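Side-chain contacts in phosphotransferase system, mannose/fructose/N-acetylgalactosamine-specific component IIB (Thermoanaerobacter tengcongensis, PDB 3LFJ), which probably passes a phosphoryl group to a sugar as a cytoplasmic IIB component of a phosphotransferase uptake system: residues Ile24-Ile29 against Asp161-Met166; Leu102-Ile107 against Leu118-Leu123; Arg41-Phe46 against Ala71-Val76; Asp31-Gly36 against Ile51-Asp56. All blocks are in the same frame, centred on the assembly; numbering follows the deposited sequence. Where two conformers were deposited one is given.

Contact 1. Residues Ile24-Ile29 against Asp161-Met166; sequences IVFARI and DVYLQM
Arg28 reaches Gln165 and Met166 with a side chain that runs straight out from its strand: CG stands anti to the backbone N (chi1 170°) and the chain stays extended to NE, delivering the guanidinium to two successive backbone carbonyls. Arg28 NH2 lies in the carbonyl plane of Gln165, 3.1 Å from Gln165 O, which is itself 10° out of the guanidinium plane; the N-H...O angle of 141° leaves the bond bent. Met166 O takes two weak hydrogen bonds, from Arg28 NH1 at 3.0 Å and from Arg28 NH2, and also accepts Trp42 NE1. Strands 22-30 and 161-164 are parallel members of one sheet but not neighbours; strand 122-127 runs between them, so only long side chains can bridge the gap. Arginine suits this place, having several donors on a long arm, while its charge is met by a salt bridge to Asp30. With an alanine in its place, the Gln165 carbonyl would probably lose this donor and Asp30 its salt bridge. Nearer the start of the strand, two long aromatic side chains span the same gap at about a right angle, the Tyr163 OH lying at the Phe26 ring edge, 3.5 Å from both CE1 and CZ. Trp42 and Phe46 also meet the Phe26 ring.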
loop_
_atom_site.group_PDB
_atom_site.type_symbol
_atom_site.label_atom_id
_atom_site.label_comp_id
_atom_site.label_asym_id
_atom_site.label_seq_id
_atom_site.Cartn_x
_atom_site.Cartn_y
_atom_site.Cartn_z
ATOM N N ILE A 24 7.496 9.435 -3.186
ATOM C CA ILE A 24 6.406 8.469 -3.098
ATOM C C ILE A 24 5.288 8.899 -4.036
ATOM O O ILE A 24 4.624 9.911 -3.792
ATOM C CB ILE A 24 5.896 8.394 -1.673
ATOM C CG1 ILE A 24 7.055 7.994 -0.763
ATOM C CG2 ILE A 24 4.737 7.381 -1.573
ATOM C CD1 ILE A 24 6.882 8.454 0.644
ATOM N N VAL A 25 5.086 8.140 -5.113
ATOM C CA VAL A 25 4.073 8.533 -6.099
ATOM C C VAL A 25 2.703 7.924 -5.823
ATOM O O VAL A 25 1.694 8.424 -6.317
ATOM C CB VAL A 25 4.503 8.212 -7.546
ATOM C CG1 VAL A 25 5.804 8.927 -7.874
ATOM C CG2 VAL A 25 4.639 6.698 -7.773
ATOM N N PHE A 26 2.670 6.851 -5.032
ATOM C CA PHE A 26 1.421 6.176 -4.706
ATOM C C PHE A 26 1.706 5.209 -3.575
ATOM O O PHE A 26 2.866 4.842 -3.359
ATOM C CB PHE A 26 0.903 5.391 -5.916
ATOM C CG PHE A 26 -0.587 5.184 -5.916
ATOM C CD1 PHE A 26 -1.450 6.253 -6.142
ATOM C CD2 PHE A 26 -1.124 3.925 -5.711
ATOM C CE1 PHE A 26 -2.817 6.072 -6.167
ATOM C CE2 PHE A 26 -2.503 3.736 -5.739
ATOM C CZ PHE A 26 -3.342 4.816 -5.960
ATOM N N ALA A 27 0.663 4.808 -2.858
ATOM C CA ALA A 27 0.787 3.753 -1.848
ATOM C C ALA A 27 -0.468 2.910 -1.882
ATOM O O ALA A 27 -1.580 3.433 -1.985
ATOM C CB ALA A 27 1.024 4.332 -0.463
ATOM N N ARG A 28 -0.288 1.602 -1.787
ATOM C CA ARG A 28 -1.401 0.663 -1.910
ATOM C C ARG A 28 -1.238 -0.461 -0.890
ATOM O O ARG A 28 -0.122 -0.933 -0.636
ATOM C CB ARG A 28 -1.436 0.092 -3.328
ATOM C CG ARG A 28 -2.392 -1.092 -3.537
ATOM C CD ARG A 28 -2.404 -1.464 -5.007
ATOM N NE ARG A 28 -3.141 -2.695 -5.269
ATOM C CZ ARG A 28 -4.448 -2.744 -5.542
ATOM N NH1 ARG A 28 -5.012 -3.915 -5.760
ATOM N NH2 ARG A 28 -5.191 -1.637 -5.577
ATOM N N ILE A 29 -2.364 -0.870 -0.313
ATOM C CA ILE A 29 -2.408 -2.038 0.572
ATOM C C ILE A 29 -3.113 -3.170 -0.160
ATOM O O ILE A 29 -4.258 -3.027 -0.607
ATOM C CB ILE A 29 -3.130 -1.725 1.901
ATOM C CG1 ILE A 29 -2.272 -0.733 2.721
ATOM C CG2 ILE A 29 -3.405 -3.035 2.686
ATOM C CD1 ILE A 29 -2.978 -0.092 3.911
ATOM N N ASP A 161 -5.235 10.762 1.987
ATOM C CA ASP A 161 -6.471 10.506 1.269
ATOM C C ASP A 161 -6.589 8.999 1.121
ATOM O O ASP A 161 -5.793 8.383 0.404
ATOM C CB ASP A 161 -6.402 11.180 -0.109
ATOM C CG ASP A 161 -7.645 10.936 -0.958
ATOM O OD1 ASP A 161 -7.522 10.961 -2.198
ATOM O OD2 ASP A 161 -8.736 10.712 -0.399
ATOM N N VAL A 162 -7.572 8.418 1.800
ATOM C CA VAL A 162 -7.748 6.965 1.810
ATOM C C VAL A 162 -8.975 6.566 1.018
ATOM O O VAL A 162 -10.076 7.093 1.258
ATOM C CB VAL A 162 -7.953 6.442 3.221
ATOM C CG1 VAL A 162 -8.078 4.918 3.203
ATOM C CG2 VAL A 162 -6.792 6.877 4.117
ATOM N N TYR A 163 -8.791 5.634 0.086
ATOM C CA TYR A 163 -9.904 5.065 -0.653
ATOM C C TYR A 163 -9.687 3.615 -1.053
ATOM O O TYR A 163 -8.548 3.158 -1.167
ATOM C CB TYR A 163 -10.250 5.927 -1.872
ATOM C CG TYR A 163 -9.153 6.110 -2.903
ATOM C CD1 TYR A 163 -8.442 7.300 -2.967
ATOM C CD2 TYR A 163 -8.861 5.116 -3.838
ATOM C CE1 TYR A 163 -7.478 7.500 -3.923
ATOM C CE2 TYR A 163 -7.866 5.297 -4.786
ATOM C CZ TYR A 163 -7.191 6.501 -4.826
ATOM O OH TYR A 163 -6.221 6.713 -5.771
ATOM N N LEU A 164 -10.793 2.899 -1.231
ATOM C CA LEU A 164 -10.792 1.526 -1.702
ATOM C C LEU A 164 -10.920 1.532 -3.205
ATOM O O LEU A 164 -11.793 2.206 -3.754
ATOM C CB LEU A 164 -11.995 0.778 -1.133
ATOM C CG LEU A 164 -11.888 0.253 0.297
ATOM C CD1 LEU A 164 -11.658 1.359 1.305
ATOM C CD2 LEU A 164 -13.158 -0.528 0.623
ATOM N N GLN A 165 -10.067 0.779 -3.877
ATOM C CA GLN A 165 -10.150 0.629 -5.325
ATOM C C GLN A 165 -9.278 -0.529 -5.777
ATOM O O GLN A 165 -8.076 -0.574 -5.485
ATOM C CB GLN A 165 -9.725 1.906 -6.050
ATOM C CG GLN A 165 -10.116 1.906 -7.526
ATOM C CD GLN A 165 -9.678 3.168 -8.244
ATOM O OE1 GLN A 165 -8.750 3.855 -7.817
ATOM N NE2 GLN A 165 -10.357 3.486 -9.345
ATOM N N MET A 166 -9.865 -1.473 -6.497
ATOM C CA MET A 166 -9.150 -2.689 -6.843
ATOM C C MET A 166 -8.118 -2.443 -7.948
ATOM O O MET A 166 -6.939 -2.782 -7.800
ATOM C CB MET A 166 -10.149 -3.772 -7.250
ATOM C CG MET A 166 -9.555 -5.151 -7.296
ATOM S SD MET A 166 -10.762 -6.400 -7.750
ATOM C CE MET A 166 -11.227 -5.848 -9.397
#

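Contact 2. Residues Leu102-Ile107 against Leu118-Leu123; sequences LLFKNI and LPITTL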
loop_
_atom_site.group_PDB
_atom_site.type_symbol
_atom_site.label_atom_id
_atom_site.label_comp_id
_atom_site.label_asym_id
_atom_site.label_seq_id
_atom_site.Cartn_x
_atom_site.Cartn_y
_atom_site.Cartn_z
ATOM N N LEU A 102 4.632 2.520 -3.388
ATOM C CA LEU A 102 4.717 1.674 -2.185
ATOM C C LEU A 102 3.594 0.652 -2.165
ATOM O O LEU A 102 2.432 0.984 -2.406
ATOM C CB LEU A 102 4.629 2.515 -0.924
ATOM C CG LEU A 102 5.721 3.565 -0.719
ATOM C CD1 LEU A 102 5.500 4.294 0.586
ATOM C CD2 LEU A 102 7.088 2.897 -0.735
ATOM N N LEU A 103 3.957 -0.588 -1.871
ATOM C CA LEU A 103 2.992 -1.663 -1.759
ATOM C C LEU A 103 3.143 -2.324 -0.389
ATOM O O LEU A 103 4.230 -2.776 -0.030
ATOM C CB LEU A 103 3.238 -2.653 -2.900
ATOM C CG LEU A 103 2.257 -3.808 -3.044
ATOM C CD1 LEU A 103 0.839 -3.272 -3.147
ATOM C CD2 LEU A 103 2.622 -4.613 -4.294
ATOM N N PHE A 104 2.059 -2.344 0.380
ATOM C CA PHE A 104 2.042 -2.998 1.704
ATOM C C PHE A 104 1.124 -4.186 1.666
ATOM O O PHE A 104 0.138 -4.192 0.948
ATOM C CB PHE A 104 1.497 -2.037 2.789
ATOM C CG PHE A 104 2.272 -0.788 2.928
ATOM C CD1 PHE A 104 3.354 -0.734 3.789
ATOM C CD2 PHE A 104 1.939 0.353 2.185
ATOM C CE1 PHE A 104 4.100 0.444 3.931
ATOM C CE2 PHE A 104 2.687 1.531 2.322
ATOM C CZ PHE A 104 3.760 1.579 3.198
ATOM N N LYS A 105 1.425 -5.191 2.480
ATOM C CA LYS A 105 0.526 -6.315 2.636
ATOM C C LYS A 105 -0.669 -5.990 3.550
ATOM O O LYS A 105 -1.748 -6.561 3.397
ATOM C CB LYS A 105 1.318 -7.491 3.218
ATOM C CG LYS A 105 0.638 -8.836 3.140
ATOM C CD LYS A 105 1.581 -9.874 3.750
ATOM C CE LYS A 105 0.994 -11.270 3.655
ATOM N NZ LYS A 105 1.957 -12.245 4.296
ATOM N N ASN A 106 -0.477 -5.087 4.507
ATOM C CA ASN A 106 -1.511 -4.839 5.498
ATOM C C ASN A 106 -1.455 -3.422 6.057
ATOM O O ASN A 106 -0.444 -2.722 5.929
ATOM C CB ASN A 106 -1.398 -5.888 6.633
ATOM C CG ASN A 106 0.016 -6.049 7.140
ATOM O OD1 ASN A 106 0.639 -5.088 7.579
ATOM N ND2 ASN A 106 0.530 -7.281 7.090
ATOM N N ILE A 107 -2.562 -3.027 6.689
ATOM C CA ILE A 107 -2.692 -1.706 7.282
ATOM C C ILE A 107 -1.673 -1.449 8.381
ATOM O O ILE A 107 -1.075 -0.370 8.437
ATOM C CB ILE A 107 -4.138 -1.472 7.800
ATOM C CG1 ILE A 107 -5.101 -1.390 6.620
ATOM C CG2 ILE A 107 -4.195 -0.192 8.635
ATOM C CD1 ILE A 107 -6.559 -1.628 7.007
ATOM N N LEU A 118 7.443 8.422 7.404
ATOM C CA LEU A 118 7.397 8.319 5.960
ATOM C C LEU A 118 6.097 8.952 5.450
ATOM O O LEU A 118 5.003 8.575 5.857
ATOM C CB LEU A 118 7.578 6.861 5.510
ATOM C CG LEU A 118 8.117 6.728 4.086
ATOM C CD1 LEU A 118 8.954 5.472 3.886
ATOM C CD2 LEU A 118 6.947 6.752 3.131
ATOM N N PRO A 119 6.233 9.955 4.569
ATOM C CA PRO A 119 5.060 10.726 4.162
ATOM C C PRO A 119 4.320 10.020 3.058
ATOM O O PRO A 119 4.838 9.821 1.964
ATOM C CB PRO A 119 5.659 12.037 3.660
ATOM C CG PRO A 119 6.994 11.669 3.143
ATOM C CD PRO A 119 7.467 10.456 3.936
ATOM N N ILE A 120 3.115 9.596 3.384
ATOM C CA ILE A 120 2.216 9.036 2.399
ATOM C C ILE A 120 1.018 9.968 2.268
ATOM O O ILE A 120 0.393 10.319 3.268
ATOM C CB ILE A 120 1.771 7.640 2.822
ATOM C CG1 ILE A 120 2.984 6.707 2.836
ATOM C CG2 ILE A 120 0.697 7.117 1.874
ATOM C CD1 ILE A 120 2.644 5.282 3.244
ATOM N N THR A 121 0.727 10.363 1.034
ATOM C CA THR A 121 -0.318 11.362 0.782
ATOM C C THR A 121 -1.632 10.726 0.330
ATOM O O THR A 121 -2.710 11.258 0.605
ATOM C CB THR A 121 0.129 12.428 -0.242
ATOM O OG1 THR A 121 0.632 11.816 -1.443
ATOM C CG2 THR A 121 1.196 13.332 0.353
ATOM N N THR A 122 -1.531 9.600 -0.375
ATOM C CA THR A 122 -2.691 8.874 -0.873
ATOM C C THR A 122 -2.486 7.405 -0.554
ATOM O O THR A 122 -1.412 6.853 -0.814
ATOM C CB THR A 122 -2.835 9.010 -2.394
ATOM O OG1 THR A 122 -3.064 10.382 -2.729
ATOM C CG2 THR A 122 -4.005 8.172 -2.915
ATOM N N LEU A 123 -3.520 6.779 -0.009
ATOM C CA LEU A 123 -3.447 5.380 0.373
ATOM C C LEU A 123 -4.630 4.646 -0.223
ATOM O O LEU A 123 -5.781 4.874 0.173
ATOM C CB LEU A 123 -3.438 5.251 1.887
ATOM C CG LEU A 123 -3.337 3.810 2.412
ATOM C CD1 LEU A 123 -2.051 3.136 1.947
ATOM C CD2 LEU A 123 -3.414 3.805 3.914
#
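Leu102 and Ile120 mark the closest backbone approach, with CA atoms 9.0 Å apart, a distance that leaves the joining of the two segments to side chains. Ile120 is the centre of the contact. Its CG1 lies anti to the carbonyl carbon (chi1 -65°) and the chain then runs straight on, chi2 180°, which carries CD1 well out from the backbone, between Leu102 and Phe104. There Ile120 CD1 lies 3.9 Å from Phe104 CE2 and equally near Phe104 CZ; the two side chains come from opposite directions. Against Leu102 the same methyl, Ile120 CD1, packs 4.0 Å from Leu102 CD1, the chains slanting past each other. One Ile120 methyl therefore touches both a leucine branch and an aromatic ring, a task for which isoleucine is suited by the straight CG1-CD1 arm that reaches both. Leu118, in one of its two conformers, adds CD2 at 3.8 Å from Leu102 CD1, a touch that should be read with caution. All four residues are buried and the surfaces that meet are purely apolar. Strand 98-104, helix 107-115 and strand 122-127 form a beta-alpha-beta crossover that steps over strand 22-30. From that middle strand small Ala27 lies against Ile120, while Thr109 and Val113 of the helix pack on Phe104, Met114 packs on Ile120, and Ile54 of strand 50-54 also touches Phe104.

Contact 3. Residues Arg41-Phe46 against Ala71-Val76; sequences RWMKGF and AAPPGV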
loop_
_atom_site.group_PDB
_atom_site.type_symbol
_atom_site.label_atom_id
_atom_site.label_comp_id
_atom_site.label_asym_id
_atom_site.label_seq_id
_atom_site.Cartn_x
_atom_site.Cartn_y
_atom_site.Cartn_z
ATOM N N ARG A 41 -1.533 -3.177 -14.396
ATOM C CA ARG A 41 -2.496 -2.103 -14.599
ATOM C C ARG A 41 -2.130 -0.838 -13.816
ATOM O O ARG A 41 -2.087 0.251 -14.373
ATOM C CB ARG A 41 -3.916 -2.560 -14.247
ATOM C CG ARG A 41 -4.379 -3.786 -15.020
ATOM C CD ARG A 41 -5.865 -4.025 -14.797
ATOM N NE ARG A 41 -6.311 -5.248 -15.454
ATOM C CZ ARG A 41 -6.684 -5.312 -16.727
ATOM N NH1 ARG A 41 -6.670 -4.218 -17.479
ATOM N NH2 ARG A 41 -7.071 -6.469 -17.245
ATOM N N TRP A 42 -1.838 -0.986 -12.525
ATOM C CA TRP A 42 -1.503 0.169 -11.703
ATOM C C TRP A 42 -0.262 0.913 -12.190
ATOM O O TRP A 42 -0.248 2.141 -12.196
ATOM C CB TRP A 42 -1.338 -0.237 -10.228
ATOM C CG TRP A 42 -2.666 -0.394 -9.544
ATOM C CD1 TRP A 42 -3.289 -1.568 -9.209
ATOM C CD2 TRP A 42 -3.545 0.661 -9.134
ATOM N NE1 TRP A 42 -4.504 -1.300 -8.618
ATOM C CE2 TRP A 42 -4.687 0.057 -8.565
ATOM C CE3 TRP A 42 -3.482 2.060 -9.206
ATOM C CZ2 TRP A 42 -5.764 0.804 -8.072
ATOM C CZ3 TRP A 42 -4.553 2.808 -8.702
ATOM C CH2 TRP A 42 -5.677 2.170 -8.141
ATOM N N MET A 43 0.770 0.178 -12.601
ATOM C CA MET A 43 2.032 0.824 -12.933
ATOM C C MET A 43 1.971 1.610 -14.232
ATOM O O MET A 43 2.798 2.486 -14.451
ATOM C CB MET A 43 3.181 -0.177 -12.955
ATOM C CG MET A 43 3.542 -0.710 -11.558
ATOM S SD MET A 43 3.714 0.531 -10.243
ATOM C CE MET A 43 5.276 1.286 -10.674
ATOM N N LYS A 44 0.988 1.317 -15.075
ATOM C CA LYS A 44 0.836 2.107 -16.300
ATOM C C LYS A 44 0.590 3.590 -16.011
ATOM O O LYS A 44 0.926 4.458 -16.821
ATOM C CB LYS A 44 -0.226 1.501 -17.218
ATOM C CG LYS A 44 0.375 0.406 -18.096
ATOM C CD LYS A 44 -0.655 -0.450 -18.803
ATOM C CE LYS A 44 0.048 -1.511 -19.641
ATOM N NZ LYS A 44 -0.906 -2.393 -20.367
ATOM N N GLY A 45 0.035 3.876 -14.837
ATOM C CA GLY A 45 -0.166 5.237 -14.391
ATOM C C GLY A 45 1.049 5.903 -13.763
ATOM O O GLY A 45 0.998 7.084 -13.421
ATOM N N PHE A 46 2.137 5.149 -13.602
ATOM C CA PHE A 46 3.340 5.657 -12.938
ATOM C C PHE A 46 4.562 5.168 -13.691
ATOM O O PHE A 46 5.351 4.369 -13.187
ATOM C CB PHE A 46 3.358 5.192 -11.470
ATOM C CG PHE A 46 2.116 5.581 -10.716
ATOM C CD1 PHE A 46 1.986 6.858 -10.180
ATOM C CD2 PHE A 46 1.044 4.705 -10.609
ATOM C CE1 PHE A 46 0.826 7.230 -9.518
ATOM C CE2 PHE A 46 -0.117 5.076 -9.948
ATOM C CZ PHE A 46 -0.227 6.333 -9.397
ATOM N N ALA A 71 6.684 -11.916 -11.004
ATOM C CA ALA A 71 5.311 -11.542 -11.325
ATOM C C ALA A 71 5.175 -10.062 -11.655
ATOM O O ALA A 71 4.093 -9.589 -12.032
ATOM C CB ALA A 71 4.385 -11.900 -10.158
ATOM N N ALA A 72 6.275 -9.337 -11.512
ATOM C CA ALA A 72 6.266 -7.892 -11.671
ATOM C C ALA A 72 5.955 -7.529 -13.113
ATOM O O ALA A 72 6.227 -8.321 -14.027
ATOM C CB ALA A 72 7.598 -7.314 -11.276
ATOM N N PRO A 73 5.407 -6.327 -13.316
ATOM C CA PRO A 73 5.130 -5.848 -14.673
ATOM C C PRO A 73 6.415 -5.789 -15.483
ATOM O O PRO A 73 7.470 -5.451 -14.953
ATOM C CB PRO A 73 4.599 -4.430 -14.442
ATOM C CG PRO A 73 4.111 -4.439 -13.006
ATOM C CD PRO A 73 5.057 -5.327 -12.291
ATOM N N PRO A 74 6.332 -6.117 -16.778
ATOM C CA PRO A 74 7.524 -5.979 -17.613
ATOM C C PRO A 74 8.123 -4.587 -17.476
ATOM O O PRO A 74 7.393 -3.591 -17.538
ATOM C CB PRO A 74 6.978 -6.180 -19.028
ATOM C CG PRO A 74 5.779 -7.039 -18.849
ATOM C CD PRO A 74 5.185 -6.679 -17.511
ATOM N N GLY A 75 9.438 -4.527 -17.287
ATOM C CA GLY A 75 10.140 -3.256 -17.233
ATOM C C GLY A 75 9.977 -2.463 -15.945
ATOM O O GLY A 75 10.288 -1.271 -15.902
ATOM N N VAL A 76 9.479 -3.112 -14.899
ATOM C CA VAL A 76 9.302 -2.443 -13.610
ATOM C C VAL A 76 10.118 -3.147 -12.538
ATOM O O VAL A 76 9.937 -4.340 -12.298
ATOM C CB VAL A 76 7.820 -2.429 -13.183
ATOM C CG1 VAL A 76 7.658 -1.778 -11.810
ATOM C CG2 VAL A 76 6.977 -1.687 -14.204
#
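Met43 meets Pro73 and Val76 through apolar contacts alone. Its side chain leaves helix 38-43 with CG anti to the carbonyl carbon and then bends twice, at chi2 (-47°) and chi3 (-74°), folding into a compact hook instead of a straight arm. The base of the hook rests on the proline: Met43 CG lies 4.0 Å from Pro73 CG. The far end serves the valine, with Met43 CE 4.0 Å from Val76 CG1. A flexible, unbranched methionine is well fitted to this work, because one chain can touch two residues that differ in shape and lie three positions apart in sequence. The second kind of interaction is internal to each segment and fixes the backbones that carry these groups. A type I turn from Met43 to Phe46 is closed by Phe46 N to Met43 O at 2.9 Å. On the other side a type II turn from Pro73 to Val76 is closed by Val76 N to Pro73 O at 3.1 Å. Pro74 fits its second position, and Gly75, with phi 76°, accepts the positive angle that the third position requires. The turn thereby brings both its end residues to face Met43. Ile51 of strand 50-54 also touches Met43, Pro73 and Val76, joining them in a hydrophobic cluster. With no polar atoms to align, such a contact probably rests on shape fit and the burial of apolar surface, even though Val76 stays partly exposed, and it imposes little directional demand on the loop.

Contact 4. Residues Asp31-Gly36 against Ile51-Asp56; sequences DRLIHG and IVIIDD
Leu33 and Ile34 both turn their side chains toward strand 50-54, although they are neighbours in sequence. In an extended strand consecutive residues would point to opposite sides; here Leu33 takes a positive phi of 52°, and the irregular loop presents both side chains to the same surface. Opposite them Ile51 and Ile53 obey the usual alternation, two residues apart on one face of the strand. Leu33 lies across Ile53, and its CD2 comes 4.0 Å from Ile53 CG2, the methyl on the short branch. Ile53 offers its longer branch to Ile34 instead: the CD1 atoms of Ile34 and Ile53 are 4.1 Å apart, the side chains passing at a slant. With Ile51 the geometry changes, for Ile34 meets it tip to tip, CD1 to CD1 at 4.2 Å. Ile34 is able to reach both partners because its CG1 lies anti to the carbonyl carbon and CD1 continues straight on (chi2 -176°), so the methyl sits between the two isoleucine ends. Beta-branched isoleucine suits a strand and offers two separate branches, which Ile53 uses for two different partners. In relatives of this family the loop after the first strand carries the phosphorylated histidine, and Asp31-Gly36 probably corresponds to it; Leu33 and Ile34 pack this loop against strand 50-54. Tyr68 of helix 62-70 and Leu103 of strand 98-104 also touch both Leu33 and Ile34, while the reverse face of strand 50-54 places Ile54 against Thr109 and Val113 of helix 107-115.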
loop_
_atom_site.group_PDB
_atom_site.type_symbol
_atom_site.label_atom_id
_atom_site.label_comp_id
_atom_site.label_asym_id
_atom_site.label_seq_id
_atom_site.Cartn_x
_atom_site.Cartn_y
_atom_site.Cartn_z
ATOM N N ASP A 31 -3.152 -7.489 0.381
ATOM C CA ASP A 31 -2.558 -8.614 1.097
ATOM C C ASP A 31 -2.039 -9.727 0.190
ATOM O O ASP A 31 -1.387 -10.655 0.667
ATOM C CB ASP A 31 -3.460 -9.160 2.215
ATOM C CG ASP A 31 -4.835 -9.582 1.739
ATOM O OD1 ASP A 31 -5.135 -9.525 0.535
ATOM O OD2 ASP A 31 -5.634 -10.002 2.612
ATOM N N ARG A 32 -2.319 -9.612 -1.099
ATOM C CA ARG A 32 -1.747 -10.521 -2.068
ATOM C C ARG A 32 -0.650 -9.898 -2.948
ATOM O O ARG A 32 -0.096 -10.513 -3.836
ATOM C CB ARG A 32 -2.832 -11.263 -2.851
ATOM C CG ARG A 32 -3.556 -12.269 -1.984
ATOM C CD ARG A 32 -4.749 -12.791 -2.651
ATOM N NE ARG A 32 -4.501 -13.142 -4.027
ATOM C CZ ARG A 32 -5.138 -12.639 -5.093
ATOM N NH1 ARG A 32 -6.102 -11.685 -5.066
ATOM N NH2 ARG A 32 -4.753 -13.105 -6.216
ATOM N N LEU A 33 -0.308 -8.657 -2.588
ATOM C CA LEU A 33 0.853 -7.961 -3.187
ATOM C C LEU A 33 0.861 -7.938 -4.715
ATOM O O LEU A 33 -0.024 -7.348 -5.318
ATOM C CB LEU A 33 2.176 -8.484 -2.594
ATOM C CG LEU A 33 2.281 -8.224 -1.082
ATOM C CD1 LEU A 33 3.428 -9.008 -0.435
ATOM C CD2 LEU A 33 2.349 -6.731 -0.753
ATOM N N ILE A 34 1.866 -8.553 -5.339
ATOM C CA ILE A 34 1.921 -8.598 -6.790
ATOM C C ILE A 34 1.273 -9.894 -7.268
ATOM O O ILE A 34 1.840 -10.975 -7.122
ATOM C CB ILE A 34 3.360 -8.464 -7.293
ATOM C CG1 ILE A 34 3.998 -7.181 -6.748
ATOM C CG2 ILE A 34 3.359 -8.439 -8.823
ATOM C CD1 ILE A 34 5.410 -6.935 -7.281
ATOM N N HIS A 35 0.066 -9.767 -7.808
ATOM C CA HIS A 35 -0.703 -10.933 -8.234
ATOM C C HIS A 35 -1.467 -10.644 -9.522
ATOM O O HIS A 35 -1.940 -9.533 -9.739
ATOM C CB HIS A 35 -1.686 -11.353 -7.128
ATOM C CG HIS A 35 -2.682 -10.292 -6.770
ATOM N ND1 HIS A 35 -3.952 -10.248 -7.309
ATOM C CD2 HIS A 35 -2.584 -9.217 -5.954
ATOM C CE1 HIS A 35 -4.602 -9.209 -6.814
ATOM N NE2 HIS A 35 -3.790 -8.561 -5.997
ATOM N N GLY A 36 -1.604 -11.664 -10.364
ATOM C CA GLY A 36 -2.296 -11.500 -11.631
ATOM C C GLY A 36 -1.754 -10.321 -12.431
ATOM O O GLY A 36 -0.546 -10.094 -12.482
ATOM N N ILE A 51 8.462 -0.476 -7.936
ATOM C CA ILE A 51 7.591 -0.976 -6.869
ATOM C C ILE A 51 8.455 -1.270 -5.647
ATOM O O ILE A 51 9.435 -1.998 -5.737
ATOM C CB ILE A 51 6.894 -2.270 -7.298
ATOM C CG1 ILE A 51 5.923 -1.983 -8.453
ATOM C CG2 ILE A 51 6.132 -2.879 -6.090
ATOM C CD1 ILE A 51 5.390 -3.222 -9.136
ATOM N N VAL A 52 8.111 -0.670 -4.518
ATOM C CA VAL A 52 8.778 -0.967 -3.267
ATOM C C VAL A 52 7.761 -1.613 -2.350
ATOM O O VAL A 52 6.780 -0.990 -1.954
ATOM C CB VAL A 52 9.367 0.289 -2.618
ATOM C CG1 VAL A 52 9.908 -0.029 -1.216
ATOM C CG2 VAL A 52 10.482 0.844 -3.505
ATOM N N ILE A 53 7.994 -2.883 -2.043
ATOM C CA ILE A 53 7.157 -3.603 -1.082
ATOM C C ILE A 53 7.785 -3.458 0.281
ATOM O O ILE A 53 8.979 -3.734 0.459
ATOM C CB ILE A 53 7.045 -5.092 -1.417
ATOM C CG1 ILE A 53 6.411 -5.271 -2.805
ATOM C CG2 ILE A 53 6.205 -5.797 -0.318
ATOM C CD1 ILE A 53 6.428 -6.711 -3.301
ATOM N N ILE A 54 6.994 -2.980 1.236
ATOM C CA ILE A 54 7.477 -2.841 2.612
ATOM C C ILE A 54 6.728 -3.844 3.471
ATOM O O ILE A 54 5.514 -3.729 3.658
ATOM C CB ILE A 54 7.283 -1.408 3.186
ATOM C CG1 ILE A 54 8.049 -0.401 2.338
ATOM C CG2 ILE A 54 7.792 -1.373 4.627
ATOM C CD1 ILE A 54 7.787 1.069 2.733
ATOM N N ASP A 55 7.444 -4.865 3.943
ATOM C CA ASP A 55 6.856 -5.917 4.760
ATOM C C ASP A 55 7.969 -6.691 5.466
ATOM O O ASP A 55 8.899 -7.176 4.815
ATOM C CB ASP A 55 6.056 -6.873 3.870
ATOM C CG ASP A 55 5.243 -7.838 4.676
ATOM O OD1 ASP A 55 4.204 -7.415 5.243
ATOM O OD2 ASP A 55 5.634 -9.021 4.773
ATOM N N ASP A 56 7.852 -6.848 6.783
ATOM C CA ASP A 56 8.910 -7.520 7.548
ATOM C C ASP A 56 8.957 -9.001 7.235
ATOM O O ASP A 56 10.044 -9.584 7.250
ATOM C CB ASP A 56 8.661 -7.361 9.046
ATOM C CG ASP A 56 9.074 -6.004 9.590
ATOM O OD1 ASP A 56 9.807 -5.232 8.930
ATOM O OD2 ASP A 56 8.689 -5.744 10.760
#

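Overall arrangement
Contacts 1, 2 and 4 belong to the buried body of one sheet, whereas the centre of contact 3 is about 15 Å from the chain centre, where helix 38-43 meets a loop; it too is largely buried, with Val76 partly exposed. Strand 22-30 adjoins strands 98-104 and 122-127, so contacts 1 and 2 touch, their centres about 7 Å apart; contact 4 joins contact 2 through backbone bonds between strands 98-104 and 50-54. Ile51 of contact 4 touches three residues of contact 3, extending one apolar cluster into the next. Contact 1 alone is chiefly polar, an arginine bonding loop carbonyls, while the others are apolar packing. Asp30 links contacts 1 and 4, pairing with Arg28 and hydrogen-bonded to His35.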